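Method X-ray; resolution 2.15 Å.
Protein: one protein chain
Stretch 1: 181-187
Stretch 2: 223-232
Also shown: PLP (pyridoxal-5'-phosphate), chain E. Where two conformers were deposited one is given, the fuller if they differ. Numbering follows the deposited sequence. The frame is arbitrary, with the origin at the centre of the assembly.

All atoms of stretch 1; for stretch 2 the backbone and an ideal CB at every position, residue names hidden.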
# COMPACT_ATOMS: atom_id res chain seq x y z
N ASN A 181 -21.69 9.74 -4.33
CA ASN A 181 -20.45 10.51 -4.20
C ASN A 181 -20.55 11.51 -3.02
O ASN A 181 -21.65 11.85 -2.56
CB ASN A 181 -20.09 11.23 -5.49
CG ASN A 181 -19.68 10.28 -6.61
OD1 ASN A 181 -20.44 10.08 -7.57
ND2 ASN A 181 -18.49 9.69 -6.51
N VAL A 182 -19.39 11.93 -2.54
CA VAL A 182 -19.24 12.81 -1.36
C VAL A 182 -18.70 14.19 -1.73
O VAL A 182 -17.75 14.33 -2.49
CB VAL A 182 -18.28 12.15 -0.32
CG1 VAL A 182 -17.94 13.10 0.90
CG2 VAL A 182 -18.88 10.82 0.14
N PHE A 183 -19.34 15.21 -1.17
CA PHE A 183 -18.89 16.57 -1.25
C PHE A 183 -18.80 17.15 0.17
O PHE A 183 -19.55 16.74 1.07
CB PHE A 183 -19.90 17.42 -2.04
CG PHE A 183 -19.92 17.15 -3.52
CD1 PHE A 183 -20.55 16.03 -4.03
CD2 PHE A 183 -19.34 18.05 -4.42
CE1 PHE A 183 -20.61 15.80 -5.40
CE2 PHE A 183 -19.38 17.82 -5.78
CZ PHE A 183 -20.03 16.69 -6.27
N LEU A 184 -17.86 18.08 0.36
CA LEU A 184 -17.77 18.84 1.60
C LEU A 184 -17.65 20.32 1.27
O LEU A 184 -17.28 20.71 0.15
CB LEU A 184 -16.63 18.36 2.52
CG LEU A 184 -15.18 18.49 2.07
CD1 LEU A 184 -14.29 18.53 3.28
CD2 LEU A 184 -14.77 17.35 1.14
N VAL A 185 -18.01 21.16 2.22
CA VAL A 185 -17.89 22.61 2.04
C VAL A 185 -17.03 23.11 3.17
O VAL A 185 -17.26 22.74 4.32
CB VAL A 185 -19.25 23.35 2.06
CG1 VAL A 185 -19.02 24.87 1.97
CG2 VAL A 185 -20.18 22.87 0.93
N LYS A 186 -16.04 23.93 2.84
CA LYS A 186 -15.13 24.52 3.83
C LYS A 186 -14.76 25.92 3.40
O LYS A 186 -14.20 26.10 2.32
CB LYS A 186 -13.88 23.65 3.96
CG LYS A 186 -12.89 24.06 5.05
CD LYS A 186 -13.54 24.12 6.41
CE LYS A 186 -12.49 24.23 7.48
NZ LYS A 186 -13.12 24.32 8.81
N GLU A 187 -15.08 26.90 4.26
CA GLU A 187 -14.80 28.31 4.03
C GLU A 187 -15.36 28.76 2.67
O GLU A 187 -14.69 29.46 1.90
CB GLU A 187 -13.29 28.60 4.14
CG GLU A 187 -12.68 28.29 5.52
CD GLU A 187 -11.16 28.45 5.56
OE1 GLU A 187 -10.64 29.44 5.00
OE2 GLU A 187 -10.49 27.58 6.17
N UNK A 223 -7.52 15.28 -3.93
CA UNK A 223 -7.45 14.29 -2.88
C UNK A 223 -7.95 14.96 -1.58
O UNK A 223 -7.48 16.03 -1.21
CB UNK A 223 -6.03 13.74 -2.73
N UNK A 224 -8.93 14.32 -0.94
CA UNK A 224 -9.54 14.79 0.30
C UNK A 224 -9.24 13.71 1.34
O UNK A 224 -9.53 12.55 1.11
CB UNK A 224 -11.04 15.04 0.15
N UNK A 225 -8.59 14.08 2.43
CA UNK A 225 -8.24 13.14 3.51
C UNK A 225 -9.41 13.01 4.50
O UNK A 225 -10.16 13.97 4.72
CB UNK A 225 -6.98 13.60 4.24
N UNK A 226 -9.58 11.82 5.08
CA UNK A 226 -10.76 11.57 5.93
C UNK A 226 -11.03 12.63 7.03
O UNK A 226 -12.18 13.03 7.24
CB UNK A 226 -10.60 10.20 6.60
N UNK A 227 -9.98 13.09 7.70
CA UNK A 227 -10.12 14.08 8.79
C UNK A 227 -10.69 15.46 8.37
O UNK A 227 -11.23 16.18 9.20
CB UNK A 227 -8.75 14.30 9.43
N UNK A 228 -10.61 15.80 7.08
CA UNK A 228 -11.22 17.01 6.55
C UNK A 228 -12.75 16.96 6.64
O UNK A 228 -13.38 17.99 6.74
CB UNK A 228 -10.79 17.22 5.10
N UNK A 229 -13.35 15.78 6.56
CA UNK A 229 -14.80 15.65 6.73
C UNK A 229 -15.18 16.07 8.16
O UNK A 229 -16.22 16.68 8.39
CB UNK A 229 -15.26 14.22 6.44
N UNK A 230 -14.31 15.76 9.12
CA UNK A 230 -14.59 16.07 10.53
C UNK A 230 -14.33 17.53 10.86
O UNK A 230 -14.73 18.00 11.92
CB UNK A 230 -13.74 15.18 11.44
N UNK A 231 -13.72 18.27 9.94
CA UNK A 231 -13.51 19.70 10.13
C UNK A 231 -14.30 20.55 9.15
O UNK A 231 -14.15 21.76 9.15
CB UNK A 231 -12.02 20.03 10.00
N UNK A 232 -15.15 19.91 8.35
CA UNK A 232 -15.91 20.59 7.31
C UNK A 232 -17.03 21.43 7.91
O UNK A 232 -17.58 21.08 8.96
CB UNK A 232 -16.48 19.57 6.32
N1 PLP E . -20.54 5.66 -6.12
C2 PLP E . -20.93 4.33 -6.23
C2A PLP E . -20.04 3.30 -5.61
C3 PLP E . -22.12 3.99 -6.91
O3 PLP E . -22.56 2.69 -6.96
C4 PLP E . -22.92 5.02 -7.47
C4A PLP E . -24.22 4.70 -8.14
O4A PLP E . -25.25 4.54 -7.46
C5 PLP E . -22.51 6.36 -7.33
C6 PLP E . -21.32 6.66 -6.67
C5A PLP E . -23.43 7.50 -7.71
O4P PLP E . -23.35 7.76 -9.10
P PLP E . -24.57 8.46 -9.94
O1P PLP E . -24.30 8.32 -11.45
O2P PLP E . -24.65 9.91 -9.58
O3P PLP E . -25.83 7.72 -9.51

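Strand 181-186 turns the side chains of Val182, Leu184 and Lys186 toward the second stretch, offering two apolar groups and one amine. At position 223 the ideal CB has nothing of the strand within 5.5 Å, so many residues would suit; it is Val223.

Position 224 differs. Its CA-to-CB bond points toward the strand, and the ideal CB lies 4.5 Å from CD2 of Leu184. With phi/psi of -118/122 the backbone is extended, and an aliphatic side chain, branched or not, would suit. The residue is Val224, chi1 t, whose CG1 packs 3.6 Å from CD2 of Leu184.

Positions 225, 226 and 227 are out of reach of the strand, which therefore sets no preference among them. They are Trp225, Val226 and Trp227.

At 228 the CB points sideways, yet its ideal position is 4.2 Å from CD1 of Leu184. An aliphatic stem is favoured there, while the outer part of the side chain could be polar or apolar. Glu228 places its CB 4.1 Å from Leu184 CD1, and its carbonyl O comes closer to the same methyl, at 3.6 Å. Its carboxylate turns back along its own stretch, where OE2 accepts a hydrogen bond from the backbone N of Trp225 (3.1 Å).

Position 229 also points sideways, its ideal CB 5.4 Å from Leu184 CD1. A short side chain would leave the methyls of Val182 and Leu184 less well covered, so leucine, isoleucine or methionine would be reasonable. Leu229, with chi1 m and chi2 t, brings its end nearer: CD2 lies 4.0 Å from Val182 CG1 and 4.2 Å from Leu184 CD2, bridging two inward-facing residues of the strand.

Position 230 is out of reach and is occupied by Phe230.

At 231 the ideal CB is 4.6 Å from NZ of Lys186, which might suggest an acidic or polar residue, but the backbone already supplies an acceptor: the carbonyl O of this position takes a hydrogen bond from Lys186 NZ at 2.8 Å. Since that bond does not depend on the side chain, several residues would fit. The deposited Glu231 leads its end away from the strand, and its carboxylate is hydrogen-bonded elsewhere in the structure.

Space is tightest at 232, where the ideal CB sits 3.8 Å from Val185 O and 3.9 Å from Leu184 CD1, and the CA is 5.3 Å from that of Lys186. A small residue suits such close backbones. Ala232 rests its CB 3.9 Å from Leu184 CD1, while Lys186 CD passes 4.3 Å from its CA as the lysine extends toward the preceding carbonyl.

Stretch 2 (223-232) VVWVWELFEA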
# COMPACT_ATOMS: atom_id res chain seq x y z
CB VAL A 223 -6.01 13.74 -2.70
CG1 VAL A 223 -5.91 12.84 -1.45
CG2 VAL A 223 -5.58 12.99 -3.97
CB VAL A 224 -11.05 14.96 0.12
CG1 VAL A 224 -11.74 15.36 1.46
CG2 VAL A 224 -11.33 15.98 -1.00
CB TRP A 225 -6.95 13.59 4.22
CG TRP A 225 -5.75 13.62 3.32
CD1 TRP A 225 -5.02 14.71 2.97
CD2 TRP A 225 -5.15 12.50 2.65
NE1 TRP A 225 -3.99 14.35 2.13
CE2 TRP A 225 -4.06 13.00 1.91
CE3 TRP A 225 -5.44 11.14 2.58
CZ2 TRP A 225 -3.25 12.20 1.13
CZ3 TRP A 225 -4.63 10.33 1.77
CH2 TRP A 225 -3.56 10.87 1.06
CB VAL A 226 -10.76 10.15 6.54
CG1 VAL A 226 -9.47 9.87 7.35
CG2 VAL A 226 -12.09 9.89 7.33
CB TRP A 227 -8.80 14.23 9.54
CG TRP A 227 -7.64 14.73 8.73
CD1 TRP A 227 -7.27 16.04 8.54
CD2 TRP A 227 -6.66 13.94 8.05
NE1 TRP A 227 -6.14 16.10 7.75
CE2 TRP A 227 -5.75 14.83 7.44
CE3 TRP A 227 -6.47 12.56 7.89
CZ2 TRP A 227 -4.64 14.38 6.71
CZ3 TRP A 227 -5.37 12.11 7.14
CH2 TRP A 227 -4.47 13.02 6.56
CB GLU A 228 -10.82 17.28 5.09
CG GLU A 228 -9.33 17.42 4.85
CD GLU A 228 -9.02 17.89 3.43
OE1 GLU A 228 -9.46 19.00 3.08
OE2 GLU A 228 -8.33 17.19 2.68
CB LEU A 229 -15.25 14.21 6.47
CG LEU A 229 -15.09 13.60 5.07
CD1 LEU A 229 -15.59 12.14 5.05
CD2 LEU A 229 -15.78 14.43 3.99
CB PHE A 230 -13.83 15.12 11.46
CG PHE A 230 -14.34 13.70 11.40
CD1 PHE A 230 -13.90 12.83 10.42
CD2 PHE A 230 -15.25 13.23 12.34
CE1 PHE A 230 -14.38 11.50 10.35
CE2 PHE A 230 -15.73 11.90 12.28
CZ PHE A 230 -15.29 11.04 11.29
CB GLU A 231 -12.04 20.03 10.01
CG GLU A 231 -11.22 19.26 11.04
CD GLU A 231 -9.89 19.93 11.33
OE1 GLU A 231 -8.98 19.85 10.47
OE2 GLU A 231 -9.77 20.51 12.43
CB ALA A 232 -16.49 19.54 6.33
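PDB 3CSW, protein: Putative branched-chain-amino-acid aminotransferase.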